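Putative archaeal ammonia monooxygenase subunit B (Candidatus Nitrosocaldus yellowstonii, PDB 4O65) probably forms the copper-binding cupredoxin part of the B subunit of an ammonia-oxidising, membrane-associated monooxygenase. Local coordinates at residues I25-F30 against R90-S95; M49-A54 against K114-A119. All blocks are in the same frame, centred on the assembly; numbering follows the deposited sequence.

Interaction 1 (I25-F30 against R90-S95); sequences ITKAEF and RWEFIS
The ammonium group of K27, at the start of helix 27-35, meets the carboxylate of E92, on strand 91-97, in a salt bridge with K27 NZ 2.6 Å from E92 OE1. NZ uses the syn lone pair of OE1, yet the bond is clearly one-armed, because E92 OE2 stays 3.8 Å from K27 NZ. The two side chains cross at about a right angle. E92 reaches out fully extended, and glutamate is then long enough to bring its carboxylate from the strand to K27. The lysine bends once, at chi3 (-63°), which swings CE, and with it NZ, toward the strand. A lysine suits this place because its methylenes can lie against L43, V46 and S118 while its charged end reaches a second carboxylate, that of D47.

The backbone around K27 is equally well supplied. T26 is the N-cap: its hydroxyl, on a short branch, can turn back so that T26 OG1 accepts from E29 N at 3.0 Å with an N-H...O angle of 154°, and it also donates to E151 O. F30 N bonds to T26 O at 2.9 Å. K27 N finds A119 O and A28 N finds T153 OG1, so the first amides of the helix, which lack a preceding turn, all have acceptors. On the strand side, E92 O takes S118 N at 2.8 Å, fixing the base of the glutamate. Shared between E92 and D47, the K27 ammonium probably eases the repulsion between two neighbouring carboxylates, and they in turn should favour its protonated form in this partly buried setting.

Interaction 2 (M49-A54 against K114-A119); sequences MGCDPA and KLCLSA
C116 O is gripped by two amides of the adjoining strand, those of I94 and S95, the signature of a classic beta bulge in this antiparallel sheet of the cupredoxin fold. From the residue so fixed, the C116 side chain points to the loop that follows helix 40-47, where C51 SG is bonded to C116 SG at 2.1 Å in a disulfide. Cysteine is the residue for this task, since a covalent link holds a loop that has no regular structure to a strand. In both cysteines SG lies anti to the backbone N (chi1 -172° in C51, -169° in C116), and the bridge has a torsion of 93° about its S-S bond, close to the relaxed right angle.

The loop is shaped to deliver C51. G50 leaves the helix with positive phi, which glycine adopts readily, and C51 is the centre of an inverse gamma turn. C51 also touches I61, while P53, whose apolar ring suits such packing, lies on V59 and I61 of strand 59-68. L115 and L117 point away from the loop, both meeting F93, so the strand offers cysteine to one side and leucine to the other. Polar ends nearby are paired: S118 OG with D58, D52 with R55. Across the bridge C51 CA and C116 CA stand 6.2 Å apart, and C51 CB lies 3.1 Å from C116 SG.

In the fold
From the N terminus, the chain first reaches 25-30, where helix 27-35 begins, then passes helix 40-47 to the loop 49-54. Strands 59-68 and 74-81 follow before 90-95 returns to the helix start and closes interaction 1. Interaction 2 closes later, when 114-119 comes back to the loop. The two closures cross rather than nest, since 49-54 lies inside the first and 90-95 inside the second. Their centres are about 8 Å apart, and strands 91-97 and 110-119 are neighbours in one sheet. One contact thus ties the helical excursion to that sheet's outer strand, the other ties the excursion's exit to the next strand inward, both away from the copper ligands H126 and H128.

Interaction 1 (I25-F30 against R90-S95)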
loop_
_atom_site.group_PDB
_atom_site.type_symbol
_atom_site.label_atom_id
_atom_site.label_comp_id
_atom_site.label_asym_id
_atom_site.label_seq_id
_atom_site.Cartn_x
_atom_site.Cartn_y
_atom_site.Cartn_z
ATOM N N ILE A 25 -7.393 11.050 5.064
ATOM C CA ILE A 25 -7.184 12.286 4.285
ATOM C C ILE A 25 -5.918 12.118 3.449
ATOM O O ILE A 25 -5.135 11.161 3.660
ATOM C CB ILE A 25 -7.123 13.564 5.169
ATOM C CG1 ILE A 25 -5.874 13.511 6.043
ATOM C CG2 ILE A 25 -8.395 13.665 6.029
ATOM C CD1 ILE A 25 -5.701 14.726 6.994
ATOM N N THR A 26 -5.687 13.014 2.496
ATOM C CA THR A 26 -4.465 12.862 1.657
ATOM C C THR A 26 -3.212 13.255 2.406
ATOM O O THR A 26 -3.288 13.966 3.434
ATOM C CB THR A 26 -4.551 13.722 0.390
ATOM O OG1 THR A 26 -4.715 15.079 0.794
ATOM C CG2 THR A 26 -5.786 13.339 -0.480
ATOM N N LYS A 27 -2.050 12.855 1.899
ATOM C CA LYS A 27 -0.775 13.271 2.502
ATOM C C LYS A 27 -0.679 14.802 2.494
ATOM O O LYS A 27 -0.307 15.426 3.509
ATOM C CB LYS A 27 0.417 12.693 1.709
ATOM C CG LYS A 27 1.730 12.869 2.462
ATOM C CD LYS A 27 3.006 12.646 1.627
ATOM C CE LYS A 27 3.211 11.262 1.046
ATOM N NZ LYS A 27 4.600 11.236 0.424
ATOM N N ALA A 28 -1.067 15.418 1.372
ATOM C CA ALA A 28 -1.073 16.891 1.339
ATOM C C ALA A 28 -2.012 17.528 2.382
ATOM O O ALA A 28 -1.652 18.567 3.013
ATOM C CB ALA A 28 -1.364 17.406 -0.089
ATOM N N GLU A 29 -3.227 16.962 2.522
ATOM C CA GLU A 29 -4.191 17.531 3.497
ATOM C C GLU A 29 -3.603 17.401 4.924
ATOM O O GLU A 29 -3.714 18.336 5.732
ATOM C CB GLU A 29 -5.541 16.818 3.452
ATOM C CG GLU A 29 -6.644 17.510 4.268
ATOM C CD GLU A 29 -7.007 18.900 3.747
ATOM O OE1 GLU A 29 -7.463 19.683 4.582
ATOM O OE2 GLU A 29 -6.849 19.219 2.535
ATOM N N PHE A 30 -2.948 16.277 5.182
ATOM C CA PHE A 30 -2.297 16.083 6.487
ATOM C C PHE A 30 -1.141 17.071 6.700
ATOM O O PHE A 30 -1.047 17.691 7.771
ATOM C CB PHE A 30 -1.769 14.656 6.669
ATOM C CG PHE A 30 -1.015 14.499 7.959
ATOM C CD1 PHE A 30 -1.697 14.460 9.187
ATOM C CD2 PHE A 30 0.394 14.407 7.942
ATOM C CE1 PHE A 30 -0.996 14.311 10.394
ATOM C CE2 PHE A 30 1.096 14.257 9.157
ATOM C CZ PHE A 30 0.388 14.194 10.370
ATOM N N ARG A 90 -2.157 7.074 -6.985
ATOM C CA ARG A 90 -3.095 7.656 -6.030
ATOM C C ARG A 90 -2.734 7.269 -4.604
ATOM O O ARG A 90 -3.258 7.889 -3.670
ATOM C CB ARG A 90 -4.537 7.308 -6.372
ATOM C CG ARG A 90 -4.892 8.255 -7.550
ATOM C CD ARG A 90 -5.997 7.850 -8.481
ATOM N NE ARG A 90 -7.298 8.168 -7.921
ATOM C CZ ARG A 90 -7.902 9.353 -7.965
ATOM N NH1 ARG A 90 -7.319 10.394 -8.555
ATOM N NH2 ARG A 90 -9.107 9.482 -7.404
ATOM N N TRP A 91 -1.879 6.236 -4.482
ATOM C CA TRP A 91 -1.371 5.698 -3.181
ATOM C C TRP A 91 0.109 5.532 -3.294
ATOM O O TRP A 91 0.618 5.369 -4.413
ATOM C CB TRP A 91 -1.980 4.316 -2.909
ATOM C CG TRP A 91 -3.462 4.397 -2.631
ATOM C CD1 TRP A 91 -4.488 4.501 -3.561
ATOM C CD2 TRP A 91 -4.101 4.484 -1.337
ATOM N NE1 TRP A 91 -5.711 4.612 -2.953
ATOM C CE2 TRP A 91 -5.556 4.590 -1.599
ATOM C CE3 TRP A 91 -3.645 4.468 -0.023
ATOM C CZ2 TRP A 91 -6.490 4.680 -0.580
ATOM C CZ3 TRP A 91 -4.599 4.531 1.002
ATOM C CH2 TRP A 91 -5.990 4.635 0.738
ATOM N N GLU A 92 0.825 5.574 -2.176
ATOM C CA GLU A 92 2.270 5.413 -2.163
ATOM C C GLU A 92 2.630 4.385 -1.094
ATOM O O GLU A 92 2.131 4.498 0.033
ATOM C CB GLU A 92 2.842 6.775 -1.756
ATOM C CG GLU A 92 4.338 6.857 -1.691
ATOM C CD GLU A 92 4.714 8.304 -1.578
ATOM O OE1 GLU A 92 4.731 8.826 -0.450
ATOM O OE2 GLU A 92 4.861 8.930 -2.647
ATOM N N PHE A 93 3.540 3.441 -1.376
ATOM C CA PHE A 93 4.052 2.585 -0.307
ATOM C C PHE A 93 4.927 3.342 0.685
ATOM O O PHE A 93 5.721 4.233 0.324
ATOM C CB PHE A 93 4.738 1.283 -0.794
ATOM C CG PHE A 93 3.761 0.144 -0.979
ATOM C CD1 PHE A 93 3.392 -0.658 0.109
ATOM C CD2 PHE A 93 3.125 -0.059 -2.213
ATOM C CE1 PHE A 93 2.473 -1.686 -0.036
ATOM C CE2 PHE A 93 2.197 -1.089 -2.365
ATOM C CZ PHE A 93 1.867 -1.895 -1.275
ATOM N N ILE A 94 4.724 3.008 1.948
ATOM C CA ILE A 94 5.584 3.456 3.009
ATOM C C ILE A 94 6.477 2.268 3.389
ATOM O O ILE A 94 7.690 2.446 3.575
ATOM C CB ILE A 94 4.797 3.945 4.244
ATOM C CG1 ILE A 94 4.043 5.236 3.897
ATOM C CG2 ILE A 94 5.737 4.086 5.477
ATOM C CD1 ILE A 94 2.954 5.591 4.908
ATOM N N SER A 95 5.879 1.077 3.548
ATOM C CA SER A 95 6.622 -0.072 3.938
ATOM C C SER A 95 5.848 -1.353 3.612
ATOM O O SER A 95 4.635 -1.352 3.368
ATOM C CB SER A 95 7.004 -0.032 5.433
ATOM O OG SER A 95 5.853 -0.141 6.273
#

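Interaction 2 (M49-A54 against K114-A119)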
loop_
_atom_site.group_PDB
_atom_site.type_symbol
_atom_site.label_atom_id
_atom_site.label_comp_id
_atom_site.label_asym_id
_atom_site.label_seq_id
_atom_site.Cartn_x
_atom_site.Cartn_y
_atom_site.Cartn_z
ATOM N N MET A 49 7.887 10.696 9.364
ATOM C CA MET A 49 7.125 10.062 10.439
ATOM C C MET A 49 7.008 8.544 10.237
ATOM O O MET A 49 6.671 7.812 11.196
ATOM C CB MET A 49 5.736 10.695 10.549
ATOM C CG MET A 49 5.864 12.190 10.865
ATOM S SD MET A 49 4.207 12.870 10.872
ATOM C CE MET A 49 4.480 14.642 11.150
ATOM N N GLY A 50 7.187 8.082 9.001
ATOM C CA GLY A 50 7.015 6.615 8.700
ATOM C C GLY A 50 5.622 6.080 8.926
ATOM O O GLY A 50 4.643 6.822 8.778
ATOM N N CYS A 51 5.523 4.771 9.225
ATOM C CA CYS A 51 4.214 4.110 9.304
ATOM C C CYS A 51 3.576 4.335 10.648
ATOM O O CYS A 51 3.708 3.496 11.560
ATOM C CB CYS A 51 4.339 2.601 9.085
ATOM S SG CYS A 51 2.679 1.859 8.956
ATOM N N ASP A 52 2.927 5.485 10.810
ATOM C CA ASP A 52 2.421 5.892 12.114
ATOM C C ASP A 52 1.021 6.450 11.924
ATOM O O ASP A 52 0.843 7.679 11.953
ATOM C CB ASP A 52 3.359 7.008 12.662
ATOM C CG ASP A 52 3.084 7.384 14.123
ATOM O OD1 ASP A 52 2.164 6.862 14.727
ATOM O OD2 ASP A 52 3.814 8.265 14.648
ATOM N N PRO A 53 0.014 5.571 11.662
ATOM C CA PRO A 53 -1.291 6.100 11.380
ATOM C C PRO A 53 -1.987 6.712 12.575
ATOM O O PRO A 53 -2.965 7.410 12.368
ATOM C CB PRO A 53 -2.059 4.838 10.868
ATOM C CG PRO A 53 -1.439 3.719 11.661
ATOM C CD PRO A 53 0.018 4.086 11.575
ATOM N N ALA A 54 -1.507 6.502 13.810
ATOM C CA ALA A 54 -2.079 7.217 14.955
ATOM C C ALA A 54 -1.770 8.696 14.875
ATOM O O ALA A 54 -2.586 9.527 15.299
ATOM C CB ALA A 54 -1.581 6.638 16.291
ATOM N N LYS A 114 2.219 -7.277 5.917
ATOM C CA LYS A 114 1.753 -5.970 6.370
ATOM C C LYS A 114 2.168 -4.954 5.305
ATOM O O LYS A 114 3.363 -4.858 4.913
ATOM C CB LYS A 114 2.319 -5.599 7.735
ATOM C CG LYS A 114 2.034 -4.108 8.103
ATOM C CD LYS A 114 2.269 -3.951 9.606
ATOM C CE LYS A 114 2.252 -2.484 10.070
ATOM N NZ LYS A 114 2.325 -2.319 11.583
ATOM N N LEU A 115 1.180 -4.222 4.806
ATOM C CA LEU A 115 1.414 -3.156 3.843
ATOM C C LEU A 115 1.037 -1.844 4.525
ATOM O O LEU A 115 -0.010 -1.749 5.217
ATOM C CB LEU A 115 0.483 -3.304 2.641
ATOM C CG LEU A 115 0.322 -4.725 2.096
ATOM C CD1 LEU A 115 -0.602 -4.657 0.892
ATOM C CD2 LEU A 115 1.697 -5.218 1.715
ATOM N N CYS A 116 1.912 -0.854 4.367
ATOM C CA CYS A 116 1.661 0.455 4.960
ATOM C C CYS A 116 1.752 1.436 3.791
ATOM O O CYS A 116 2.785 1.445 3.117
ATOM C CB CYS A 116 2.715 0.807 5.969
ATOM S SG CYS A 116 2.187 2.293 6.920
ATOM N N LEU A 117 0.703 2.237 3.588
ATOM C CA LEU A 117 0.589 3.151 2.417
ATOM C C LEU A 117 0.096 4.516 2.844
ATOM O O LEU A 117 -0.561 4.646 3.876
ATOM C CB LEU A 117 -0.442 2.623 1.379
ATOM C CG LEU A 117 -0.110 1.237 0.795
ATOM C CD1 LEU A 117 -0.985 0.203 1.478
ATOM C CD2 LEU A 117 -0.331 1.246 -0.707
ATOM N N SER A 118 0.486 5.516 2.067
ATOM C CA SER A 118 -0.012 6.877 2.189
ATOM C C SER A 118 -1.043 7.135 1.073
ATOM O O SER A 118 -0.780 6.840 -0.118
ATOM C CB SER A 118 1.155 7.853 1.986
ATOM O OG SER A 118 0.606 9.153 1.962
ATOM N N ALA A 119 -2.233 7.608 1.432
ATOM C CA ALA A 119 -3.189 8.061 0.408
ATOM C C ALA A 119 -2.718 9.387 -0.162
ATOM O O ALA A 119 -2.512 10.369 0.595
ATOM C CB ALA A 119 -4.563 8.263 1.049
#